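Local coordinates for protein beta-1,4-exocellulase (Thermobifida fusca, PDB 4B4H) that probably cleaves cellulose from chain ends as a glycoside hydrolase family 6 cellobiohydrolase, this chain being its catalytic domain, at residues L59-S70 with I117-L127. Residues are numbered along the deposited sequence; the frame is centred on the assembly and turned at random. Where two conformers were deposited one is given.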
loop_
_atom_site.group_PDB
_atom_site.type_symbol
_atom_site.label_atom_id
_atom_site.label_comp_id
_atom_site.label_asym_id
_atom_site.label_seq_id
_atom_site.Cartn_x
_atom_site.Cartn_y
_atom_site.Cartn_z
ATOM N N LEU A 59 17.202 -9.927 3.759
ATOM C CA LEU A 59 16.628 -9.326 4.955
ATOM C C LEU A 59 17.715 -9.078 5.995
ATOM O O LEU A 59 17.791 -7.981 6.564
ATOM C CB LEU A 59 15.502 -10.180 5.548
ATOM C CG LEU A 59 14.830 -9.578 6.794
ATOM C CD1 LEU A 59 14.340 -8.147 6.594
ATOM C CD2 LEU A 59 13.693 -10.459 7.288
ATOM N N ARG A 60 18.555 -10.091 6.226
ATOM C CA ARG A 60 19.638 -9.989 7.201
ATOM C C ARG A 60 20.546 -8.809 6.849
ATOM O O ARG A 60 20.886 -8.006 7.707
ATOM C CB ARG A 60 20.431 -11.301 7.267
ATOM C CG ARG A 60 21.674 -11.225 8.141
ATOM C CD ARG A 60 22.271 -12.595 8.406
ATOM N NE ARG A 60 23.543 -12.492 9.111
ATOM C CZ ARG A 60 24.684 -12.146 8.526
ATOM N NH1 ARG A 60 24.701 -11.876 7.228
ATOM N NH2 ARG A 60 25.805 -12.069 9.230
ATOM N N ASP A 61 20.908 -8.711 5.569
ATOM C CA ASP A 61 21.699 -7.590 5.040
ATOM C C ASP A 61 21.087 -6.211 5.316
ATOM O O ASP A 61 21.794 -5.306 5.772
ATOM C CB ASP A 61 21.938 -7.734 3.528
ATOM C CG ASP A 61 23.034 -8.727 3.184
ATOM O OD1 ASP A 61 23.991 -8.889 3.975
ATOM O OD2 ASP A 61 22.931 -9.348 2.094
ATOM N N HIS A 62 19.790 -6.036 5.029
ATOM C CA HIS A 62 19.124 -4.759 5.327
ATOM C C HIS A 62 19.033 -4.475 6.800
ATOM O O HIS A 62 19.110 -3.321 7.223
ATOM C CB HIS A 62 17.713 -4.701 4.745
ATOM C CG HIS A 62 17.672 -4.498 3.252
ATOM N ND1 HIS A 62 17.949 -3.307 2.675
ATOM C CD2 HIS A 62 17.359 -5.373 2.215
ATOM C CE1 HIS A 62 17.811 -3.413 1.340
ATOM N NE2 HIS A 62 17.465 -4.682 1.057
ATOM N N LEU A 63 18.826 -5.513 7.605
ATOM C CA LEU A 63 18.694 -5.309 9.047
ATOM C C LEU A 63 20.007 -4.895 9.714
ATOM O O LEU A 63 20.018 -4.017 10.588
ATOM C CB LEU A 63 18.091 -6.546 9.716
ATOM C CG LEU A 63 16.651 -6.864 9.288
ATOM C CD1 LEU A 63 16.227 -8.155 9.962
ATOM C CD2 LEU A 63 15.695 -5.729 9.623
ATOM N N GLU A 64 21.098 -5.521 9.285
ATOM C CA GLU A 64 22.459 -5.133 9.667
ATOM C C GLU A 64 22.750 -3.681 9.305
ATOM O O GLU A 64 23.335 -2.947 10.100
ATOM C CB GLU A 64 23.488 -6.071 9.025
ATOM C CG GLU A 64 23.489 -7.460 9.645
ATOM C CD GLU A 64 24.651 -8.329 9.205
ATOM O OE1 GLU A 64 25.246 -8.054 8.143
ATOM O OE2 GLU A 64 24.957 -9.309 9.921
ATOM N N GLU A 65 22.335 -3.270 8.110
ATOM C CA GLU A 65 22.512 -1.882 7.690
ATOM C C GLU A 65 21.689 -0.944 8.572
ATOM O O GLU A 65 22.169 0.127 8.981
ATOM C CB GLU A 65 22.196 -1.717 6.196
ATOM C CG GLU A 65 22.308 -0.292 5.648
ATOM C CD GLU A 65 23.731 0.273 5.644
ATOM O OE1 GLU A 65 24.681 -0.445 6.017
ATOM O OE2 GLU A 65 23.905 1.456 5.262
ATOM N N ALA A 66 20.449 -1.334 8.882
ATOM C CA ALA A 66 19.620 -0.528 9.782
ATOM C C ALA A 66 20.261 -0.323 11.170
ATOM O O ALA A 66 20.211 0.782 11.742
ATOM C CB ALA A 66 18.220 -1.120 9.919
ATOM N N VAL A 67 20.852 -1.393 11.702
ATOM C CA VAL A 67 21.554 -1.362 12.996
ATOM C C VAL A 67 22.715 -0.365 12.919
ATOM O O VAL A 67 22.862 0.509 13.783
ATOM C CB VAL A 67 22.036 -2.778 13.407
ATOM C CG1 VAL A 67 23.082 -2.718 14.500
ATOM C CG2 VAL A 67 20.861 -3.614 13.874
ATOM N N ARG A 68 23.510 -0.475 11.862
ATOM C CA ARG A 68 24.611 0.452 11.643
ATOM C C ARG A 68 24.133 1.900 11.584
ATOM O O ARG A 68 24.712 2.767 12.238
ATOM C CB ARG A 68 25.374 0.060 10.385
ATOM C CG ARG A 68 26.599 0.908 10.075
ATOM C CD ARG A 68 27.330 0.357 8.857
ATOM N NE ARG A 68 28.060 -0.865 9.187
ATOM C CZ ARG A 68 27.619 -2.107 8.980
ATOM N NH1 ARG A 68 26.422 -2.325 8.434
ATOM N NH2 ARG A 68 28.377 -3.133 9.336
ATOM N N GLN A 69 23.055 2.158 10.840
ATOM C CA GLN A 69 22.526 3.525 10.720
ATOM C C GLN A 69 21.952 4.082 12.023
ATOM O O GLN A 69 21.847 5.299 12.175
ATOM C CB GLN A 69 21.444 3.604 9.631
ATOM C CG GLN A 69 21.939 3.374 8.221
ATOM C CD GLN A 69 20.814 3.352 7.197
ATOM O OE1 GLN A 69 19.698 3.825 7.452
ATOM N NE2 GLN A 69 21.091 2.766 6.048
ATOM N N SER A 70 21.579 3.195 12.952
ATOM C CA SER A 70 20.957 3.587 14.216
ATOM C C SER A 70 21.917 4.295 15.165
ATOM O O SER A 70 21.518 5.218 15.861
ATOM C CB SER A 70 20.330 2.374 14.914
ATOM O OG SER A 70 21.286 1.608 15.628
ATOM N N ILE A 117 14.921 -14.672 11.175
ATOM C CA ILE A 117 15.845 -13.542 11.054
ATOM C C ILE A 117 15.464 -12.382 11.982
ATOM O O ILE A 117 16.325 -11.788 12.638
ATOM C CB ILE A 117 15.968 -13.032 9.608
ATOM C CG1 ILE A 117 16.540 -14.133 8.706
ATOM C CG2 ILE A 117 16.821 -11.768 9.552
ATOM C CD1 ILE A 117 16.528 -13.782 7.233
ATOM N N MET A 118 14.175 -12.062 12.066
ATOM C CA MET A 118 13.771 -10.947 12.926
ATOM C C MET A 118 14.041 -11.242 14.400
ATOM O O MET A 118 14.413 -10.348 15.165
ATOM C CB MET A 118 12.317 -10.549 12.669
ATOM C CG MET A 118 12.135 -10.041 11.245
ATOM S SD MET A 118 10.468 -9.482 10.944
ATOM C CE MET A 118 10.601 -8.801 9.293
ATOM N N TRP A 119 13.865 -12.497 14.790
ATOM C CA TRP A 119 14.168 -12.904 16.149
ATOM C C TRP A 119 15.595 -12.590 16.495
ATOM O O TRP A 119 15.855 -12.066 17.567
ATOM C CB TRP A 119 13.867 -14.383 16.365
ATOM C CG TRP A 119 12.501 -14.645 16.937
ATOM C CD1 TRP A 119 11.435 -15.302 16.330
ATOM C CD2 TRP A 119 12.015 -14.279 18.275
ATOM N NE1 TRP A 119 10.348 -15.353 17.165
ATOM C CE2 TRP A 119 10.626 -14.757 18.354
ATOM C CE3 TRP A 119 12.560 -13.605 19.370
ATOM C CZ2 TRP A 119 9.854 -14.574 19.484
ATOM C CZ3 TRP A 119 11.775 -13.444 20.511
ATOM C CH2 TRP A 119 10.451 -13.905 20.563
ATOM N N ASP A 120 16.540 -12.895 15.606
ATOM C CA ASP A 120 17.942 -12.600 15.890
ATOM C C ASP A 120 18.063 -11.148 16.308
ATOM O O ASP A 120 18.655 -10.830 17.345
ATOM C CB ASP A 120 18.823 -12.824 14.665
ATOM C CG ASP A 120 18.927 -14.284 14.270
ATOM O OD1 ASP A 120 18.774 -15.169 15.140
ATOM O OD2 ASP A 120 19.163 -14.542 13.075
ATOM N N PHE A 121 17.457 -10.273 15.509
ATOM C CA PHE A 121 17.588 -8.838 15.704
ATOM C C PHE A 121 16.844 -8.243 16.912
ATOM O O PHE A 121 17.051 -7.082 17.257
ATOM C CB PHE A 121 17.303 -8.112 14.382
ATOM C CG PHE A 121 18.385 -8.325 13.349
ATOM C CD1 PHE A 121 18.391 -9.459 12.532
ATOM C CD2 PHE A 121 19.440 -7.418 13.233
ATOM C CE1 PHE A 121 19.405 -9.663 11.604
ATOM C CE2 PHE A 121 20.460 -7.624 12.316
ATOM C CZ PHE A 121 20.439 -8.739 11.488
ATOM N N ALA A 122 16.018 -9.051 17.578
ATOM C CA ALA A 122 15.290 -8.626 18.767
ATOM C C ALA A 122 16.237 -8.241 19.895
ATOM O O ALA A 122 15.855 -7.503 20.810
ATOM C CB ALA A 122 14.344 -9.721 19.234
ATOM N N ASP A 123 17.470 -8.738 19.806
ATOM C CA ASP A 123 18.518 -8.464 20.785
ATOM C C ASP A 123 18.967 -7.000 20.807
ATOM O O ASP A 123 19.570 -6.545 21.781
ATOM C CB ASP A 123 19.715 -9.412 20.593
ATOM C CG ASP A 123 20.493 -9.164 19.297
ATOM O OD1 ASP A 123 19.946 -8.601 18.318
ATOM O OD2 ASP A 123 21.680 -9.559 19.265
ATOM N N TYR A 124 18.676 -6.273 19.734
ATOM C CA TYR A 124 18.948 -4.848 19.686
ATOM C C TYR A 124 17.681 -4.052 19.961
ATOM O O TYR A 124 16.798 -3.958 19.103
ATOM C CB TYR A 124 19.599 -4.447 18.358
ATOM C CG TYR A 124 19.838 -2.956 18.233
ATOM C CD1 TYR A 124 20.286 -2.204 19.325
ATOM C CD2 TYR A 124 19.633 -2.300 17.024
ATOM C CE1 TYR A 124 20.493 -0.842 19.218
ATOM C CE2 TYR A 124 19.846 -0.934 16.903
ATOM C CZ TYR A 124 20.282 -0.214 18.001
ATOM O OH TYR A 124 20.498 1.141 17.892
ATOM N N GLU A 125 17.616 -3.470 21.159
ATOM C CA GLU A 125 16.389 -2.864 21.682
ATOM C C GLU A 125 15.900 -1.675 20.864
ATOM O O GLU A 125 14.697 -1.459 20.728
ATOM C CB GLU A 125 16.573 -2.432 23.143
ATOM C CG GLU A 125 15.287 -1.947 23.808
ATOM C CD GLU A 125 14.256 -3.051 23.953
ATOM O OE1 GLU A 125 14.605 -4.119 24.500
ATOM O OE2 GLU A 125 13.100 -2.862 23.516
ATOM N N ASN A 126 16.839 -0.904 20.332
ATOM C CA ASN A 126 16.478 0.338 19.665
ATOM C C ASN A 126 16.160 0.190 18.175
ATOM O O ASN A 126 15.977 1.188 17.489
ATOM C CB ASN A 126 17.548 1.423 19.919
ATOM C CG ASN A 126 17.308 2.202 21.215
ATOM O OD1 ASN A 126 16.178 2.296 21.703
ATOM N ND2 ASN A 126 18.372 2.786 21.763
ATOM N N LEU A 127 16.103 -1.048 17.672
ATOM C CA LEU A 127 15.637 -1.287 16.308
ATOM C C LEU A 127 14.146 -1.593 16.316
ATOM O O LEU A 127 13.689 -2.463 17.055
ATOM C CB LEU A 127 16.397 -2.436 15.638
ATOM C CG LEU A 127 16.019 -2.747 14.186
ATOM C CD1 LEU A 127 16.347 -1.586 13.265
ATOM C CD2 LEU A 127 16.690 -4.031 13.741
#
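Ser70 OG is held by two sound bonds. Ser70 OG donates to Val67 O at 2.7 Å on a lone pair, and the Gly72 amide also bonds it. With chi1 at 81°, OG lies between its own backbone N and carbonyl carbon, turned back to Val67. Tyr124 OH also comes in across the contact, but its distance to Ser70 OG is very short at 2.4 Å, and the details of this bond are doubtful.

Apolar packing fills the rest. Phe121 is a knob in a hole made by Arg60, Leu63, Glu64 and Val67. Leu63 CB lies over the centre of the Phe121 ring, 3.6 Å from the centroid, a CH-pi contact. Glu64 CG meets the ring edge in plane, 3.8 Å from Phe121 CZ. With an alanine in place of Phe121 the hole would probably stand unfilled, and Leu63 would lose its aromatic cover. Val67 CG2 touches Tyr124 CD2 at 3.6 Å. At the other end, Leu63 CD1 packs on Ile117 CG2 at 3.7 Å, and Leu59 CD2 meets Met118 CE.

Helix 59-70 and the 117-121 end of helix 103-121 run nearly parallel, 20° apart. Each helix links two adjacent parallel strands, as in beta-alpha-beta crossovers of the distorted family 6 barrel. Leu59 and Ala66 rest on strand 75-81, while Leu63 and Met118 share Ile129 of strand 127-133, which starts at Leu127.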